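Local coordinates for Pgp2 (Campylobacter jejuni subsp. jejuni, PDB 6XJ6), which determines the helical shape of the cell, probably by trimming peptidoglycan as an LD-carboxypeptidase, and binds peptidoglycan in a pocket on its accessory NTF2-like domain, at residues F198-E201 and Q202-K205; Y241-L244 and E245-M249. One frame throughout, in Å; residues are numbered along the deposited sequence.

Both contacts are local and belong to the NTF2-like domain, contact 1 a tight turn and contact 2 a longer loop between two strands; their centres are about 15 Å apart and their nearest atoms about 5 Å apart, without touching. Contact 1 comes first along the chain, in the loop between helices 192-196 and 212-223; contact 2 follows, joining the antiparallel strands 232-240 and 249-260. Strand 263-275 and the residues after strand 281-283 serve both: Lys-274 meets carboxylates of contact 1 and the side chain of Glu-247, and Leu-284 touches both. Contact 2 also packs on strand 77-80 and helix 104-108 of the catalytic range, and so links the two parts of the protein.

Contact 1 (F198-E201 and Q202-K205); sequences FYDE and QEFK
Tyr-199 meets Phe-204 edge to face: its CD1 stands 3.6 Å above the plane of the Phe-204 ring, over the centre, with the two planes at 61°. CD1 of Phe-204 lies in the plane of the tyrosine ring, at its edge. The ring of Phe-215 adds an edge-to-face partner for each of them. Phe-204 reaches this place with CG anti to its backbone N (chi1 178°), beside the tyrosine and pointing the same way. Phenylalanine suits the place because its π face can receive the slightly positive C-H edge of the tyrosine; the tyrosine adds a hydroxyl, which bonds Glu-286 and Trp-183.

Asp-200 closes the turn that brings the rings together. Its backbone O accepts from Phe-204 N at 3.0 Å, a nearly straight bond, while OD1 accepts weakly from Gln-202 N at 2.8 Å, an Asx turn. Glu-203 N lies 2.4 Å from the same OD1, a spacing too short to trust. Aspartate fits because its short arm folds back on the amides that follow it. OD2 of Asp-200 and OE1 of Glu-203 are 4.4 Å apart, and Lys-274 salt-bridges both, which should offset their repulsion.

The turn leads from helix 192-196 toward helix 212-223. Strand 281-283 lies against it, Phe-198 bonding Ile-283 through the backbone and Ile-283 touching both Tyr-199 and Phe-204, and Phe-212, at the start of helix 212-223, touches Tyr-199.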
loop_
_atom_site.group_PDB
_atom_site.type_symbol
_atom_site.label_atom_id
_atom_site.label_comp_id
_atom_site.label_asym_id
_atom_site.label_seq_id
_atom_site.Cartn_x
_atom_site.Cartn_y
_atom_site.Cartn_z
ATOM N N PHE A 198 -12.030 11.169 -11.507
ATOM C CA PHE A 198 -10.904 10.587 -10.795
ATOM C C PHE A 198 -10.922 9.068 -10.796
ATOM O O PHE A 198 -10.114 8.454 -10.098
ATOM C CB PHE A 198 -10.850 11.116 -9.361
ATOM C CG PHE A 198 -10.496 12.569 -9.279
ATOM C CD1 PHE A 198 -11.468 13.518 -9.036
ATOM C CD2 PHE A 198 -9.192 12.983 -9.478
ATOM C CE1 PHE A 198 -11.143 14.851 -8.969
ATOM C CE2 PHE A 198 -8.859 14.320 -9.417
ATOM C CZ PHE A 198 -9.838 15.258 -9.166
ATOM N N TYR A 199 -11.807 8.451 -11.572
ATOM C CA TYR A 199 -11.867 7.002 -11.698
ATOM C C TYR A 199 -11.469 6.604 -13.110
ATOM O O TYR A 199 -11.789 7.303 -14.076
ATOM C CB TYR A 199 -13.264 6.481 -11.344
ATOM C CG TYR A 199 -13.581 6.731 -9.886
ATOM C CD1 TYR A 199 -13.340 5.765 -8.922
ATOM C CD2 TYR A 199 -14.094 7.952 -9.472
ATOM C CE1 TYR A 199 -13.603 6.004 -7.584
ATOM C CE2 TYR A 199 -14.356 8.201 -8.142
ATOM C CZ TYR A 199 -14.117 7.232 -7.201
ATOM O OH TYR A 199 -14.372 7.486 -5.875
ATOM N N ASP A 200 -10.730 5.501 -13.215
ATOM C CA ASP A 200 -10.259 5.023 -14.510
ATOM C C ASP A 200 -11.387 4.254 -15.180
ATOM O O ASP A 200 -11.741 3.151 -14.754
ATOM C CB ASP A 200 -9.022 4.146 -14.359
ATOM C CG ASP A 200 -8.495 3.665 -15.697
ATOM O OD1 ASP A 200 -9.151 2.804 -16.315
ATOM O OD2 ASP A 200 -7.455 4.180 -16.153
ATOM N N GLU A 201 -11.939 4.833 -16.242
ATOM C CA GLU A 201 -13.099 4.255 -16.903
ATOM C C GLU A 201 -12.850 2.829 -17.366
ATOM O O GLU A 201 -13.807 2.064 -17.527
ATOM C CB GLU A 201 -13.478 5.130 -18.096
ATOM C CG GLU A 201 -14.774 4.734 -18.773
ATOM C CD GLU A 201 -15.224 5.752 -19.801
ATOM O OE1 GLU A 201 -15.730 5.340 -20.866
ATOM O OE2 GLU A 201 -15.062 6.965 -19.543
ATOM N N GLN A 202 -11.593 2.450 -17.579
ATOM C CA GLN A 202 -11.279 1.126 -18.095
ATOM C C GLN A 202 -10.817 0.144 -17.028
ATOM O O GLN A 202 -11.098 -1.053 -17.150
ATOM C CB GLN A 202 -10.194 1.227 -19.173
ATOM C CG GLN A 202 -10.324 2.455 -20.065
ATOM C CD GLN A 202 -9.846 2.221 -21.488
ATOM O OE1 GLN A 202 -9.336 1.150 -21.822
ATOM N NE2 GLN A 202 -10.015 3.229 -22.337
ATOM N N GLU A 203 -10.146 0.629 -15.979
ATOM C CA GLU A 203 -9.435 -0.229 -15.045
ATOM C C GLU A 203 -9.988 -0.223 -13.625
ATOM O O GLU A 203 -9.609 -1.096 -12.836
ATOM C CB GLU A 203 -7.953 0.174 -14.992
ATOM C CG GLU A 203 -7.012 -0.971 -14.691
ATOM C CD GLU A 203 -5.631 -0.493 -14.293
ATOM O OE1 GLU A 203 -5.229 0.602 -14.742
ATOM O OE2 GLU A 203 -4.952 -1.208 -13.527
ATOM N N PHE A 204 -10.851 0.726 -13.268
ATOM C CA PHE A 204 -11.455 0.728 -11.936
ATOM C C PHE A 204 -12.284 -0.542 -11.747
ATOM O O PHE A 204 -13.130 -0.876 -12.582
ATOM C CB PHE A 204 -12.330 1.978 -11.773
ATOM C CG PHE A 204 -13.041 2.073 -10.440
ATOM C CD1 PHE A 204 -12.345 1.978 -9.246
ATOM C CD2 PHE A 204 -14.412 2.287 -10.389
ATOM C CE1 PHE A 204 -13.006 2.077 -8.028
ATOM C CE2 PHE A 204 -15.074 2.388 -9.175
ATOM C CZ PHE A 204 -14.372 2.279 -7.995
ATOM N N LYS A 205 -12.024 -1.264 -10.654
ATOM C CA LYS A 205 -12.663 -2.545 -10.391
ATOM C C LYS A 205 -13.217 -2.568 -8.972
ATOM O O LYS A 205 -12.697 -1.898 -8.073
ATOM C CB LYS A 205 -11.676 -3.694 -10.597
ATOM C CG LYS A 205 -11.290 -3.904 -12.051
ATOM C CD LYS A 205 -10.320 -5.051 -12.222
ATOM C CE LYS A 205 -9.860 -5.184 -13.665
ATOM N NZ LYS A 205 -8.747 -4.250 -13.995
HETATM O O HOH W 1 -13.896 0.789 -14.445
#

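Contact 2 (Y241-L244 and E245-M249); sequences YPNL and ENETM
Asn-243 folds its amide into the loop toward residues 245-249, and Met-249 lies across one face of it, SD 3.5 Å from Asn-243 ND2. The asparagine takes a chi1 of 66°, which sets CG between its own N and carbonyl carbon and turns the amide inward. From there OD1 accepts from Glu-245 N at 2.9 Å, an Asx turn, and from Glu-247 N at 3.2 Å, the latter in the carbonyl plane on a lone pair. ND2 donates to Glu-247 O at 2.8 Å and to Tyr-241 O at 3.2 Å, both acceptors close to the amide plane.

Met-249 is extended to SD and then bends (chi3 61°), which carries CE to 3.8 Å from CD1 of Tyr-241. Its SD stands 5.5 Å from the centroid of the Tyr-241 ring, 57° off the normal, an oblique Met-aromatic contact. A flexible thioether suits this position, as it can cover an amide and reach a ring at once. The tyrosine and methionine run side by side, and Tyr-241 N bonds Met-249 O at 2.9 Å at the mouth of the loop. The Tyr-241 hydroxyl bonds Asn-103.

Four bonds therefore use both N-H groups and the carbonyl of one amide. They fix which end of Asn-243 is oxygen and which nitrogen, and let one side chain satisfy backbone groups that a wide loop could not easily pair with one another.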
loop_
_atom_site.group_PDB
_atom_site.type_symbol
_atom_site.label_atom_id
_atom_site.label_comp_id
_atom_site.label_asym_id
_atom_site.label_seq_id
_atom_site.Cartn_x
_atom_site.Cartn_y
_atom_site.Cartn_z
ATOM N N TYR A 241 3.860 2.344 -5.184
ATOM C CA TYR A 241 3.262 1.015 -5.315
ATOM C C TYR A 241 3.953 0.247 -6.435
ATOM O O TYR A 241 3.634 0.454 -7.620
ATOM C CB TYR A 241 1.756 1.117 -5.582
ATOM C CG TYR A 241 1.037 -0.196 -5.347
ATOM C CD1 TYR A 241 1.017 -1.183 -6.321
ATOM C CD2 TYR A 241 0.416 -0.469 -4.131
ATOM C CE1 TYR A 241 0.381 -2.378 -6.110
ATOM C CE2 TYR A 241 -0.213 -1.665 -3.908
ATOM C CZ TYR A 241 -0.226 -2.624 -4.895
ATOM O OH TYR A 241 -0.853 -3.837 -4.702
ATOM N N PRO A 242 4.909 -0.629 -6.123
ATOM C CA PRO A 242 5.588 -1.385 -7.185
ATOM C C PRO A 242 4.606 -2.245 -7.955
ATOM O O PRO A 242 3.687 -2.828 -7.382
ATOM C CB PRO A 242 6.596 -2.249 -6.421
ATOM C CG PRO A 242 6.820 -1.524 -5.120
ATOM C CD PRO A 242 5.496 -0.906 -4.795
ATOM N N ASN A 243 4.830 -2.340 -9.262
ATOM C CA ASN A 243 3.966 -3.153 -10.102
ATOM C C ASN A 243 4.738 -3.585 -11.340
ATOM O O ASN A 243 5.781 -3.018 -11.676
ATOM C CB ASN A 243 2.705 -2.380 -10.492
ATOM C CG ASN A 243 3.009 -1.203 -11.366
ATOM O OD1 ASN A 243 3.010 -1.314 -12.589
ATOM N ND2 ASN A 243 3.286 -0.065 -10.746
ATOM N N LEU A 244 4.201 -4.598 -12.015
ATOM C CA LEU A 244 4.792 -5.131 -13.235
ATOM C C LEU A 244 4.018 -4.722 -14.477
ATOM O O LEU A 244 4.072 -5.418 -15.496
ATOM C CB LEU A 244 4.899 -6.652 -13.147
ATOM C CG LEU A 244 5.908 -7.122 -12.102
ATOM C CD1 LEU A 244 5.988 -8.633 -12.075
ATOM C CD2 LEU A 244 7.273 -6.531 -12.395
ATOM N N GLU A 245 3.280 -3.621 -14.406
ATOM C CA GLU A 245 2.474 -3.152 -15.524
ATOM C C GLU A 245 2.987 -1.833 -16.080
ATOM O O GLU A 245 2.284 -1.185 -16.864
ATOM C CB GLU A 245 1.015 -3.005 -15.092
ATOM C CG GLU A 245 0.393 -4.287 -14.563
ATOM C CD GLU A 245 -0.785 -4.741 -15.396
ATOM O OE1 GLU A 245 -0.633 -4.846 -16.632
ATOM O OE2 GLU A 245 -1.865 -4.984 -14.816
ATOM N N ASN A 246 4.189 -1.420 -15.689
ATOM C CA ASN A 246 4.766 -0.165 -16.157
ATOM C C ASN A 246 3.803 0.998 -15.916
ATOM O O ASN A 246 3.557 1.829 -16.794
ATOM C CB ASN A 246 5.154 -0.264 -17.633
ATOM C CG ASN A 246 5.924 0.949 -18.116
ATOM O OD1 ASN A 246 6.687 1.553 -17.362
ATOM N ND2 ASN A 246 5.721 1.319 -19.378
ATOM N N GLU A 247 3.237 1.045 -14.713
ATOM C CA GLU A 247 2.366 2.142 -14.327
ATOM C C GLU A 247 2.964 2.849 -13.124
ATOM O O GLU A 247 3.673 2.244 -12.322
ATOM C CB GLU A 247 0.950 1.668 -13.966
ATOM C CG GLU A 247 0.166 1.050 -15.118
ATOM C CD GLU A 247 -0.333 2.062 -16.142
ATOM O OE1 GLU A 247 -0.255 3.289 -15.904
ATOM O OE2 GLU A 247 -0.809 1.619 -17.203
ATOM N N THR A 248 2.669 4.143 -13.011
ATOM C CA THR A 248 3.056 4.920 -11.839
ATOM C C THR A 248 1.891 4.823 -10.872
ATOM O O THR A 248 0.849 5.443 -11.078
ATOM C CB THR A 248 3.339 6.366 -12.219
ATOM O OG1 THR A 248 4.319 6.391 -13.259
ATOM C CG2 THR A 248 3.858 7.135 -11.003
ATOM N N MET A 249 2.059 4.010 -9.840
ATOM C CA MET A 249 0.981 3.685 -8.921
ATOM C C MET A 249 1.362 4.093 -7.510
ATOM O O MET A 249 2.541 4.100 -7.134
ATOM C CB MET A 249 0.666 2.195 -8.952
ATOM C CG MET A 249 0.090 1.765 -10.270
ATOM S SD MET A 249 -0.237 0.002 -10.356
ATOM C CE MET A 249 -1.413 -0.181 -9.044
HETATM O O HOH W 2 4.680 2.592 -9.143
HETATM O O HOH W 3 6.345 -1.869 -13.798
#